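Local coordinates for peptidase M14 domain-containing protein (Shewanella amazonensis, PDB 2QVP) that is a putative zinc-dependent metallopeptidase of the M14 family, probably with metallocarboxypeptidase or related hydrolase activity, at residues S29-E34 / H87-L92; L55-G60 / A154-V159; N109-A114 / S144-I149; H169-M174 / D210-P215. All coordinates share one frame; numbering follows the deposited sequence. Where two conformers were deposited one is given.

Interaction 1 (S29-E34 / H87-L92); sequences SLLAIE and HFLSQL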
loop_
_atom_site.group_PDB
_atom_site.type_symbol
_atom_site.label_atom_id
_atom_site.label_comp_id
_atom_site.label_asym_id
_atom_site.label_seq_id
_atom_site.Cartn_x
_atom_site.Cartn_y
_atom_site.Cartn_z
ATOM N N SER A 29 -7.925 15.484 -6.520
ATOM C CA SER A 29 -9.292 15.768 -7.004
ATOM C C SER A 29 -10.160 14.516 -7.133
ATOM O O SER A 29 -11.297 14.469 -6.620
ATOM C CB SER A 29 -9.229 16.449 -8.352
ATOM O OG SER A 29 -8.719 17.750 -8.164
ATOM N N LEU A 30 -9.600 13.484 -7.772
ATOM C CA LEU A 30 -10.329 12.242 -7.980
ATOM C C LEU A 30 -10.499 11.441 -6.682
ATOM O O LEU A 30 -11.510 10.765 -6.512
ATOM C CB LEU A 30 -9.689 11.394 -9.084
ATOM C CG LEU A 30 -9.612 12.072 -10.453
ATOM C CD1 LEU A 30 -8.801 11.207 -11.442
ATOM C CD2 LEU A 30 -10.980 12.461 -11.019
ATOM N N LEU A 31 -9.533 11.546 -5.787
ATOM C CA LEU A 31 -9.587 10.898 -4.505
ATOM C C LEU A 31 -10.713 11.529 -3.683
ATOM O O LEU A 31 -11.402 10.806 -2.983
ATOM C CB LEU A 31 -8.255 11.031 -3.774
ATOM C CG LEU A 31 -8.139 10.327 -2.402
ATOM C CD1 LEU A 31 -8.290 8.784 -2.528
ATOM C CD2 LEU A 31 -6.854 10.656 -1.776
ATOM N N ALA A 32 -10.874 12.861 -3.758
ATOM C CA ALA A 32 -11.951 13.557 -3.050
ATOM C C ALA A 32 -13.330 13.101 -3.543
ATOM O O ALA A 32 -14.251 12.954 -2.735
ATOM C CB ALA A 32 -11.821 15.094 -3.185
ATOM N N ILE A 33 -13.469 12.924 -4.859
ATOM C CA ILE A 33 -14.693 12.432 -5.477
ATOM C C ILE A 33 -15.058 11.082 -4.899
ATOM O O ILE A 33 -16.206 10.855 -4.545
ATOM C CB ILE A 33 -14.571 12.297 -7.034
ATOM C CG1 ILE A 33 -14.513 13.688 -7.706
ATOM C CG2 ILE A 33 -15.746 11.456 -7.604
ATOM C CD1 ILE A 33 -14.016 13.704 -9.166
ATOM N N GLU A 34 -14.075 10.189 -4.794
ATOM C CA GLU A 34 -14.337 8.858 -4.229
ATOM C C GLU A 34 -14.637 8.888 -2.735
ATOM O O GLU A 34 -15.494 8.127 -2.294
ATOM C CB GLU A 34 -13.185 7.860 -4.520
ATOM C CG GLU A 34 -13.001 7.554 -5.981
ATOM C CD GLU A 34 -14.302 7.162 -6.652
ATOM O OE1 GLU A 34 -15.137 6.496 -5.999
ATOM O OE2 GLU A 34 -14.495 7.539 -7.822
ATOM N N HIS A 87 -8.314 3.587 -8.541
ATOM C CA HIS A 87 -9.107 2.712 -9.419
ATOM C C HIS A 87 -9.950 1.683 -8.616
ATOM O O HIS A 87 -11.134 1.432 -8.936
ATOM C CB HIS A 87 -8.215 2.046 -10.490
ATOM C CG HIS A 87 -8.974 1.172 -11.433
ATOM N ND1 HIS A 87 -9.785 1.678 -12.425
ATOM C CD2 HIS A 87 -9.077 -0.179 -11.515
ATOM C CE1 HIS A 87 -10.359 0.677 -13.074
ATOM N NE2 HIS A 87 -9.950 -0.456 -12.538
ATOM N N PHE A 88 -9.338 1.104 -7.586
ATOM C CA PHE A 88 -9.998 0.162 -6.656
ATOM C C PHE A 88 -11.245 0.807 -6.049
ATOM O O PHE A 88 -12.337 0.238 -6.115
ATOM C CB PHE A 88 -8.980 -0.316 -5.573
ATOM C CG PHE A 88 -9.599 -0.976 -4.336
ATOM C CD1 PHE A 88 -10.083 -2.271 -4.381
ATOM C CD2 PHE A 88 -9.612 -0.297 -3.105
ATOM C CE1 PHE A 88 -10.633 -2.862 -3.246
ATOM C CE2 PHE A 88 -10.163 -0.883 -1.969
ATOM C CZ PHE A 88 -10.667 -2.164 -2.043
ATOM N N LEU A 89 -11.085 2.006 -5.492
ATOM C CA LEU A 89 -12.203 2.726 -4.842
ATOM C C LEU A 89 -13.347 3.044 -5.773
ATOM O O LEU A 89 -14.524 2.935 -5.386
ATOM C CB LEU A 89 -11.723 4.048 -4.210
ATOM C CG LEU A 89 -10.783 4.006 -3.006
ATOM C CD1 LEU A 89 -10.418 5.419 -2.596
ATOM C CD2 LEU A 89 -11.431 3.236 -1.855
ATOM N N SER A 90 -12.988 3.436 -6.992
ATOM C CA SER A 90 -13.935 3.813 -8.007
ATOM C C SER A 90 -14.887 2.650 -8.378
ATOM O O SER A 90 -16.033 2.883 -8.753
ATOM C CB SER A 90 -13.182 4.326 -9.235
ATOM O OG SER A 90 -12.731 3.246 -10.018
ATOM N N GLN A 91 -14.398 1.405 -8.262
ATOM C CA GLN A 91 -15.210 0.205 -8.501
ATOM C C GLN A 91 -16.020 -0.221 -7.280
ATOM O O GLN A 91 -16.878 -1.061 -7.416
ATOM C CB GLN A 91 -14.327 -0.979 -8.912
ATOM C CG GLN A 91 -13.543 -0.847 -10.231
ATOM C CD GLN A 91 -12.501 -1.990 -10.449
ATOM O OE1 GLN A 91 -12.238 -2.359 -11.594
ATOM N NE2 GLN A 91 -11.918 -2.542 -9.358
ATOM N N LEU A 92 -15.755 0.327 -6.094
ATOM C CA LEU A 92 -16.449 -0.127 -4.881
ATOM C C LEU A 92 -17.897 0.277 -4.857
ATOM O O LEU A 92 -18.303 1.277 -5.421
ATOM C CB LEU A 92 -15.772 0.310 -3.582
ATOM C CG LEU A 92 -14.405 -0.275 -3.255
ATOM C CD1 LEU A 92 -13.926 0.370 -1.987
ATOM C CD2 LEU A 92 -14.437 -1.793 -3.122
#
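Leu31 and Leu89 supply the apolar part of this helix-helix contact, their CD1 methyls meeting at 4.0 Å. Leu31 gets there because a chi1 of -177° swings its branch away from its own backbone nitrogen and across to the other helix. The CB of Leu89 also lies 4.1 Å from the CB of Glu34, the two side chains running antiparallel past one another.

The helices 24-38 and 80-91 run side by side in the same sense, their local axes 9.9 Å apart and inclined by 29°. Both belong to the helical layers around the mixed eight-stranded sheet of the zinc carboxypeptidase fold.

Glu34 bends at chi2 and packs its carboxylate against carbon atoms of Ser90: OE1 is 3.6 Å from Ser90 CA, and OE2 is 3.7 Å from Ser90 CB. Its charge is met by Arg37, which is salt-bridged to OE1 and also bonds the carbonyl oxygen of Leu92. With an alanine here, Arg37 would probably lose its charged mate and a gap would open beside Ser90. The Ser90 hydroxyl itself turns back into its own helix, where OG donates to His87 O at 2.6 Å.

Interaction 2 (L55-G60 / A154-V159); sequences LLQSPG and AHLLQV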
loop_
_atom_site.group_PDB
_atom_site.type_symbol
_atom_site.label_atom_id
_atom_site.label_comp_id
_atom_site.label_asym_id
_atom_site.label_seq_id
_atom_site.Cartn_x
_atom_site.Cartn_y
_atom_site.Cartn_z
ATOM N N LEU A 55 -5.626 9.616 5.910
ATOM C CA LEU A 55 -6.093 8.312 6.324
ATOM C C LEU A 55 -7.585 8.348 6.002
ATOM O O LEU A 55 -8.316 9.142 6.576
ATOM C CB LEU A 55 -5.892 8.054 7.810
ATOM C CG LEU A 55 -6.413 6.660 8.222
ATOM C CD1 LEU A 55 -5.509 5.545 7.604
ATOM C CD2 LEU A 55 -6.506 6.597 9.719
ATOM N N LEU A 56 -8.035 7.509 5.077
ATOM C CA LEU A 56 -9.435 7.462 4.708
ATOM C C LEU A 56 -9.995 6.234 5.395
ATOM O O LEU A 56 -9.375 5.174 5.325
ATOM C CB LEU A 56 -9.606 7.345 3.192
ATOM C CG LEU A 56 -9.053 8.435 2.274
ATOM C CD1 LEU A 56 -9.482 8.181 0.852
ATOM C CD2 LEU A 56 -9.478 9.822 2.702
ATOM N N GLN A 57 -11.145 6.352 6.051
ATOM C CA GLN A 57 -11.756 5.214 6.735
ATOM C C GLN A 57 -13.195 5.059 6.289
ATOM O O GLN A 57 -13.913 6.056 6.137
ATOM C CB GLN A 57 -11.678 5.397 8.258
ATOM C CG GLN A 57 -10.244 5.393 8.750
ATOM C CD GLN A 57 -10.106 5.310 10.241
ATOM O OE1 GLN A 57 -10.512 6.232 10.968
ATOM N NE2 GLN A 57 -9.472 4.218 10.722
ATOM N N SER A 58 -13.619 3.822 6.075
ATOM C CA SER A 58 -14.983 3.566 5.682
ATOM C C SER A 58 -15.942 4.006 6.811
ATOM O O SER A 58 -15.548 4.041 7.991
ATOM C CB SER A 58 -15.192 2.093 5.315
ATOM O OG SER A 58 -14.822 1.203 6.365
ATOM N N PRO A 59 -17.179 4.378 6.443
ATOM C CA PRO A 59 -18.167 4.826 7.422
ATOM C C PRO A 59 -18.790 3.722 8.275
ATOM O O PRO A 59 -18.941 2.588 7.812
ATOM C CB PRO A 59 -19.257 5.452 6.545
ATOM C CG PRO A 59 -19.165 4.745 5.265
ATOM C CD PRO A 59 -17.718 4.424 5.066
ATOM N N GLY A 60 -19.152 4.080 9.507
ATOM C CA GLY A 60 -19.857 3.188 10.432
ATOM C C GLY A 60 -19.141 1.902 10.756
ATOM O O GLY A 60 -19.722 0.822 10.638
ATOM N N ALA A 154 0.269 5.859 15.587
ATOM C CA ALA A 154 0.575 4.447 15.562
ATOM C C ALA A 154 -0.578 3.598 16.009
ATOM O O ALA A 154 -0.924 2.642 15.340
ATOM C CB ALA A 154 1.830 4.136 16.417
ATOM N N HIS A 155 -1.195 3.967 17.123
ATOM C CA HIS A 155 -2.319 3.211 17.663
ATOM C C HIS A 155 -3.466 3.076 16.668
ATOM O O HIS A 155 -3.956 1.966 16.448
ATOM C CB HIS A 155 -2.822 3.858 18.953
ATOM C CG HIS A 155 -3.943 3.110 19.580
ATOM N ND1 HIS A 155 -5.239 3.582 19.594
ATOM C CD2 HIS A 155 -3.978 1.889 20.153
ATOM C CE1 HIS A 155 -6.019 2.689 20.176
ATOM N NE2 HIS A 155 -5.275 1.659 20.535
ATOM N N LEU A 156 -3.861 4.202 16.072
ATOM C CA LEU A 156 -4.911 4.233 15.049
ATOM C C LEU A 156 -4.618 3.288 13.872
ATOM O O LEU A 156 -5.503 2.571 13.442
ATOM C CB LEU A 156 -5.084 5.662 14.503
ATOM C CG LEU A 156 -6.160 5.964 13.447
ATOM C CD1 LEU A 156 -7.512 5.780 14.048
ATOM C CD2 LEU A 156 -6.002 7.376 12.904
ATOM N N LEU A 157 -3.367 3.302 13.389
ATOM C CA LEU A 157 -2.947 2.497 12.244
ATOM C C LEU A 157 -2.798 1.019 12.591
ATOM O O LEU A 157 -2.953 0.159 11.721
ATOM C CB LEU A 157 -1.649 3.060 11.677
ATOM C CG LEU A 157 -1.739 4.506 11.181
ATOM C CD1 LEU A 157 -0.347 5.056 10.980
ATOM C CD2 LEU A 157 -2.585 4.622 9.891
ATOM N N GLN A 158 -2.467 0.736 13.847
ATOM C CA GLN A 158 -2.364 -0.632 14.337
ATOM C C GLN A 158 -3.767 -1.252 14.451
ATOM O O GLN A 158 -3.987 -2.373 13.990
ATOM C CB GLN A 158 -1.611 -0.681 15.666
ATOM C CG GLN A 158 -0.109 -0.323 15.565
ATOM C CD GLN A 158 0.559 -0.096 16.931
ATOM O OE1 GLN A 158 -0.092 0.265 17.907
ATOM N NE2 GLN A 158 1.856 -0.318 16.993
ATOM N N VAL A 159 -4.707 -0.497 15.023
ATOM C CA VAL A 159 -6.107 -0.919 15.098
ATOM C C VAL A 159 -6.673 -1.108 13.688
ATOM O O VAL A 159 -7.324 -2.112 13.415
ATOM C CB VAL A 159 -7.009 0.095 15.876
ATOM C CG1 VAL A 159 -8.485 -0.281 15.782
ATOM C CG2 VAL A 159 -6.574 0.205 17.333
#
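Leu55 and Leu156 meet tip to tip where a helix packs on one face of the mixed eight-stranded sheet of the M14 fold. Strand 51-57 lies next to the edge strand 41-48, and the axis of helix 154-159 passes 11.5 Å from that of strand 55-57. Alternation along the strand splits its neighbours: Leu55 and Gln57 point to this helix, while Leu56 between them packs on Leu31 and Thr35 of helix 24-38.

From the backbone, the CB of Leu55 heads toward the helix, but neither it nor CG comes within 4.5 Å of Leu156 or Leu157. The fork beyond CG does the touching. Held opposite the backbone nitrogen about the first torsion (chi1 179°), CG spreads its two methyls over successive helical residues. CD2 presses on Leu156 CD2 at 3.3 Å, tighter than normal carbon-carbon contact, and lies 3.8 Å from Leu156 CG. CD1 turns to the neighbouring residue and reaches Leu157 CD2 at 3.8 Å, the branches passing side by side; Leu157 has a second conformer, so this half of the grip is less certain. Lys43 of the edge strand touches both Leu55 and Leu156.

Further along the strand, Gln57 crosses Leu156 at a slant. Its NE2 is hydrogen-bonded to Ser103 OG, and the same nitrogen lies 4.2 Å from Leu156 CD1.

Interaction 3 (N109-A114 / S144-I149); sequences NPTGFA and SAEGRI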
loop_
_atom_site.group_PDB
_atom_site.type_symbol
_atom_site.label_atom_id
_atom_site.label_comp_id
_atom_site.label_asym_id
_atom_site.label_seq_id
_atom_site.Cartn_x
_atom_site.Cartn_y
_atom_site.Cartn_z
ATOM N N ASN A 109 3.872 9.551 0.389
ATOM C CA ASN A 109 4.940 10.423 -0.035
ATOM C C ASN A 109 4.486 11.319 -1.197
ATOM O O ASN A 109 4.880 11.076 -2.329
ATOM C CB ASN A 109 6.123 9.531 -0.432
ATOM C CG ASN A 109 7.351 10.293 -0.861
ATOM O OD1 ASN A 109 7.466 11.507 -0.704
ATOM N ND2 ASN A 109 8.299 9.546 -1.408
ATOM N N PRO A 110 3.675 12.357 -0.911
ATOM C CA PRO A 110 3.198 13.243 -1.991
ATOM C C PRO A 110 4.298 14.051 -2.723
ATOM O O PRO A 110 4.144 14.310 -3.894
ATOM C CB PRO A 110 2.251 14.191 -1.263
ATOM C CG PRO A 110 2.751 14.224 0.144
ATOM C CD PRO A 110 3.164 12.791 0.404
ATOM N N THR A 111 5.379 14.418 -2.034
ATOM C CA THR A 111 6.459 15.244 -2.602
ATOM C C THR A 111 7.267 14.406 -3.586
ATOM O O THR A 111 7.687 14.914 -4.628
ATOM C CB THR A 111 7.364 15.869 -1.518
ATOM O OG1 THR A 111 8.067 14.837 -0.811
ATOM C CG2 THR A 111 6.548 16.712 -0.540
ATOM N N GLY A 112 7.475 13.128 -3.253
ATOM C CA GLY A 112 8.098 12.196 -4.158
ATOM C C GLY A 112 7.186 11.964 -5.353
ATOM O O GLY A 112 7.605 12.108 -6.513
ATOM N N PHE A 113 5.946 11.598 -5.055
ATOM C CA PHE A 113 4.895 11.331 -6.064
ATOM C C PHE A 113 4.726 12.438 -7.107
ATOM O O PHE A 113 4.665 12.166 -8.318
ATOM C CB PHE A 113 3.565 11.101 -5.335
ATOM C CG PHE A 113 2.429 10.705 -6.226
ATOM C CD1 PHE A 113 2.234 9.382 -6.565
ATOM C CD2 PHE A 113 1.523 11.656 -6.690
ATOM C CE1 PHE A 113 1.176 9.018 -7.332
ATOM C CE2 PHE A 113 0.475 11.298 -7.468
ATOM C CZ PHE A 113 0.285 9.976 -7.779
ATOM N N ALA A 114 4.664 13.674 -6.628
ATOM C CA ALA A 114 4.501 14.842 -7.478
ATOM C C ALA A 114 5.637 15.005 -8.480
ATOM O O ALA A 114 5.426 15.590 -9.541
ATOM C CB ALA A 114 4.373 16.115 -6.630
ATOM N N SER A 144 11.735 9.055 8.193
ATOM C CA SER A 144 11.449 10.242 7.404
ATOM C C SER A 144 10.363 11.037 8.113
ATOM O O SER A 144 9.686 10.504 9.017
ATOM C CB SER A 144 10.898 9.834 6.061
ATOM O OG SER A 144 9.563 9.393 6.248
ATOM N N ALA A 145 10.192 12.299 7.699
ATOM C CA ALA A 145 9.112 13.175 8.217
ATOM C C ALA A 145 7.721 12.516 8.156
ATOM O O ALA A 145 6.931 12.631 9.088
ATOM C CB ALA A 145 9.086 14.505 7.456
ATOM N N GLU A 146 7.445 11.814 7.065
ATOM C CA GLU A 146 6.172 11.119 6.864
ATOM C C GLU A 146 6.046 9.940 7.829
ATOM O O GLU A 146 4.980 9.684 8.412
ATOM C CB GLU A 146 6.021 10.611 5.423
ATOM C CG GLU A 146 6.058 11.704 4.319
ATOM C CD GLU A 146 7.440 12.154 3.895
ATOM O OE1 GLU A 146 8.450 11.478 4.279
ATOM O OE2 GLU A 146 7.497 13.183 3.168
ATOM N N GLY A 147 7.159 9.226 7.992
ATOM C CA GLY A 147 7.223 8.107 8.903
ATOM C C GLY A 147 6.937 8.584 10.301
ATOM O O GLY A 147 6.216 7.903 11.007
ATOM N N ARG A 148 7.471 9.759 10.674
ATOM C CA ARG A 148 7.216 10.325 11.995
ATOM C C ARG A 148 5.732 10.698 12.143
ATOM O O ARG A 148 5.141 10.474 13.214
ATOM C CB ARG A 148 8.168 11.489 12.287
ATOM C CG ARG A 148 9.618 11.019 12.451
ATOM C CD ARG A 148 10.617 12.153 12.657
ATOM N NE ARG A 148 11.979 11.611 12.764
ATOM C CZ ARG A 148 12.596 11.233 13.890
ATOM N NH1 ARG A 148 12.036 11.352 15.094
ATOM N NH2 ARG A 148 13.814 10.733 13.813
ATOM N N ILE A 149 5.119 11.228 11.077
ATOM C CA ILE A 149 3.666 11.548 11.070
ATOM C C ILE A 149 2.828 10.287 11.311
ATOM O O ILE A 149 1.924 10.298 12.159
ATOM C CB ILE A 149 3.207 12.246 9.762
ATOM C CG1 ILE A 149 3.657 13.703 9.772
ATOM C CG2 ILE A 149 1.638 12.112 9.539
ATOM C CD1 ILE A 149 3.499 14.380 8.456
HETATM O O HOH W 1 6.363 13.613 0.823
#
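Glu146 points its carboxylate at Asn109 and Thr111, but the groups meet through a water rather than directly: Glu146 OE2 stays 4.2 Å from Asn109 OD1 and 4.3 Å from Thr111 OG1. One water, set to one side of the three oxygens, joins them. It donates one proton to Glu146 OE2 at 2.6 Å and the other to Asn109 OD1 at 2.8 Å, and it accepts from Thr111 OG1 at 2.7 Å. The threonine hydroxyl in turn takes a bond from the backbone N of Glu121.

The two anchoring ends are both helix starts, each with a classical N-cap. Asn109 caps helix 110-115: a fully extended first torsion (chi1 -178°) brings OD1 over the first turn to accept from Gly112 N, a donor standing well above the carbonyl plane (57° out of it). Its ND2 is tied to Phe74 O, which fixes the turn of the amide. Ser144 caps helix 145-152, its OG accepting from Gly147 N along a fairly straight bond (163°).

Ser144 OG also donates to Glu146 OE1 at 3.1 Å, which receives it on its anti lone pair, the one turned away from OE2; Asn120 ND2 bonds OE1 as well. With OE1 taken up by Ser144 and Asn120, OE2 is the oxygen turned to the water. With two helix N termini nearby, the local field would probably favour a negative charge on this buried carboxylate.

Interaction 4 (H169-M174 / D210-P215); sequences HEDVLM and DVDNCP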
loop_
_atom_site.group_PDB
_atom_site.type_symbol
_atom_site.label_atom_id
_atom_site.label_comp_id
_atom_site.label_asym_id
_atom_site.label_seq_id
_atom_site.Cartn_x
_atom_site.Cartn_y
_atom_site.Cartn_z
ATOM N N HIS A 169 3.440 -1.555 -3.511
ATOM C CA HIS A 169 4.724 -1.105 -4.070
ATOM C C HIS A 169 4.876 -1.474 -5.534
ATOM O O HIS A 169 4.029 -2.172 -6.096
ATOM C CB HIS A 169 5.877 -1.723 -3.270
ATOM C CG HIS A 169 6.154 -1.017 -1.984
ATOM N ND1 HIS A 169 5.214 -0.900 -0.989
ATOM C CD2 HIS A 169 7.265 -0.396 -1.532
ATOM C CE1 HIS A 169 5.730 -0.219 0.013
ATOM N NE2 HIS A 169 6.973 0.095 -0.289
ATOM N N GLU A 170 5.948 -0.937 -6.132
ATOM C CA GLU A 170 6.377 -1.267 -7.455
ATOM C C GLU A 170 7.887 -1.414 -7.419
ATOM O O GLU A 170 8.559 -0.703 -6.666
ATOM C CB GLU A 170 6.043 -0.173 -8.453
ATOM C CG GLU A 170 4.631 0.272 -8.469
ATOM C CD GLU A 170 4.241 0.659 -9.846
ATOM O OE1 GLU A 170 3.876 -0.283 -10.571
ATOM O OE2 GLU A 170 4.276 1.865 -10.191
ATOM N N ASP A 171 8.422 -2.337 -8.209
ATOM C CA ASP A 171 9.877 -2.524 -8.300
ATOM C C ASP A 171 10.157 -1.904 -9.674
ATOM O O ASP A 171 9.930 -2.542 -10.705
ATOM C CB ASP A 171 10.237 -4.001 -8.137
ATOM C CG ASP A 171 11.701 -4.221 -7.824
ATOM O OD1 ASP A 171 12.561 -3.400 -8.254
ATOM O OD2 ASP A 171 11.996 -5.277 -7.218
ATOM N N VAL A 172 10.648 -0.664 -9.678
ATOM C CA VAL A 172 10.640 0.175 -10.921
ATOM C C VAL A 172 11.375 -0.385 -12.153
ATOM O O VAL A 172 10.930 -0.160 -13.275
ATOM C CB VAL A 172 11.036 1.649 -10.623
ATOM C CG1 VAL A 172 12.565 1.795 -10.486
ATOM C CG2 VAL A 172 10.451 2.581 -11.680
ATOM N N LEU A 173 12.482 -1.095 -11.925
ATOM C CA LEU A 173 13.284 -1.727 -12.979
ATOM C C LEU A 173 12.907 -3.213 -13.254
ATOM O O LEU A 173 13.524 -3.834 -14.127
ATOM C CB LEU A 173 14.789 -1.643 -12.624
ATOM C CG LEU A 173 15.364 -0.253 -12.302
ATOM C CD1 LEU A 173 16.861 -0.323 -11.980
ATOM C CD2 LEU A 173 15.088 0.710 -13.438
HETATM N N MSE A 174 11.943 -3.791 -12.519
HETATM C CA MSE A 174 11.465 -5.153 -12.807
HETATM C C MSE A 174 10.420 -5.213 -13.925
HETATM O O MSE A 174 9.684 -4.271 -14.120
HETATM C CB MSE A 174 10.857 -5.802 -11.564
HETATM C CG MSE A 174 11.849 -6.040 -10.465
HETATM SE SE MSE A 174 13.069 -7.465 -10.741
HETATM C CE MSE A 174 11.931 -8.996 -10.182
ATOM N N ASP A 210 17.377 -14.217 -5.820
ATOM C CA ASP A 210 17.481 -13.042 -4.954
ATOM C C ASP A 210 16.991 -11.785 -5.653
ATOM O O ASP A 210 17.537 -11.392 -6.705
ATOM C CB ASP A 210 18.923 -12.775 -4.477
ATOM C CG ASP A 210 19.286 -13.541 -3.221
ATOM O OD1 ASP A 210 18.833 -14.693 -3.047
ATOM O OD2 ASP A 210 20.044 -12.977 -2.398
ATOM N N VAL A 211 15.949 -11.189 -5.075
ATOM C CA VAL A 211 15.421 -9.905 -5.488
ATOM C C VAL A 211 15.744 -9.031 -4.284
ATOM O O VAL A 211 15.340 -9.372 -3.158
ATOM C CB VAL A 211 13.910 -9.948 -5.773
ATOM C CG1 VAL A 211 13.371 -8.541 -6.040
ATOM C CG2 VAL A 211 13.630 -10.883 -6.947
ATOM N N ASP A 212 16.516 -7.961 -4.509
ATOM C CA ASP A 212 16.956 -7.019 -3.448
ATOM C C ASP A 212 17.535 -7.724 -2.206
ATOM O O ASP A 212 17.265 -7.344 -1.065
ATOM C CB ASP A 212 15.810 -6.044 -3.088
ATOM C CG ASP A 212 15.415 -5.156 -4.261
ATOM O OD1 ASP A 212 16.125 -5.183 -5.296
ATOM O OD2 ASP A 212 14.405 -4.423 -4.154
ATOM N N ASN A 213 18.319 -8.766 -2.476
ATOM C CA ASN A 213 19.001 -9.590 -1.475
ATOM C C ASN A 213 18.056 -10.485 -0.625
ATOM O O ASN A 213 18.449 -10.953 0.449
ATOM C CB ASN A 213 19.913 -8.688 -0.609
ATOM C CG ASN A 213 21.243 -9.343 -0.278
ATOM O OD1 ASN A 213 21.313 -10.315 0.481
ATOM N ND2 ASN A 213 22.320 -8.791 -0.845
ATOM N N CYS A 214 16.839 -10.744 -1.135
ATOM C CA CYS A 214 15.831 -11.610 -0.489
ATOM C C CYS A 214 15.482 -12.812 -1.367
ATOM O O CYS A 214 15.308 -12.645 -2.586
ATOM C CB CYS A 214 14.529 -10.866 -0.244
ATOM S SG CYS A 214 14.665 -9.551 0.915
ATOM N N PRO A 215 15.322 -14.008 -0.756
ATOM C CA PRO A 215 14.953 -15.160 -1.572
ATOM C C PRO A 215 13.440 -15.180 -1.950
ATOM O O PRO A 215 12.561 -15.204 -1.059
ATOM C CB PRO A 215 15.327 -16.349 -0.683
ATOM C CG PRO A 215 15.177 -15.839 0.708
ATOM C CD PRO A 215 15.437 -14.363 0.673
HETATM O O HOH W 2 14.841 -5.417 -7.720
#
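Asp171 and Met174 approach Val211, where the contact is packed, from the end of strand 165-171 and the type I turn that begins at Asp171. Val211 CG1 lies 3.7 Å from Asp171 OD2, and its CG2 meets CE of Met174, a selenomethionine in the crystal, at 4.1 Å. Met174 makes this touch by bending at both chi2 and chi3, which folds the selenium and CE over toward the valine. Tyr178 of strand 178-182 also packs against Val211.

The loose side belongs to Asp212, exposed on the type I' turn that joins strands 209-211 and 214-216 into a beta-hairpin. Its OD2 stands 4.0 Å from Asp171 OD2, with the carboxylate planes 51° apart. A water lies 2.9 Å from Asp171 OD2 and 2.8 Å from Asp212 OD1, placed to donate to both, though with more acceptors in reach than protons the two bonds may not hold together.

Asp171 OD2 also bonds the Tyr178 hydroxyl, and its side chain is about 4 Å from that of Glu245, the predicted proton donor/acceptor. Two carboxylates whose OD2 atoms come this near would probably repel if both are ionised, a strain that water and tyrosine may ease near the predicted active site.

Overall arrangement
From the N terminus, residues 29-34 open interaction 1, and 55-60 open interaction 2 before 87-92 close the first loop, so these two cross. They also touch, through Leu31 CD1 and Leu56 CD1 at 3.6 Å, where helix 24-38 meets strand 51-57. Interaction 3 runs from 109-114 to 144-149 and is nested inside the loop that 154-159 closes in interaction 2. Interaction 4 follows in series, from strand 165-171 to the hairpin at 210-215. The first contact joins two helices and the second brings a helix onto the sheet; the third links two helix starts. The fourth, across the chain's centre from the first two, ties the sheet to the hairpin.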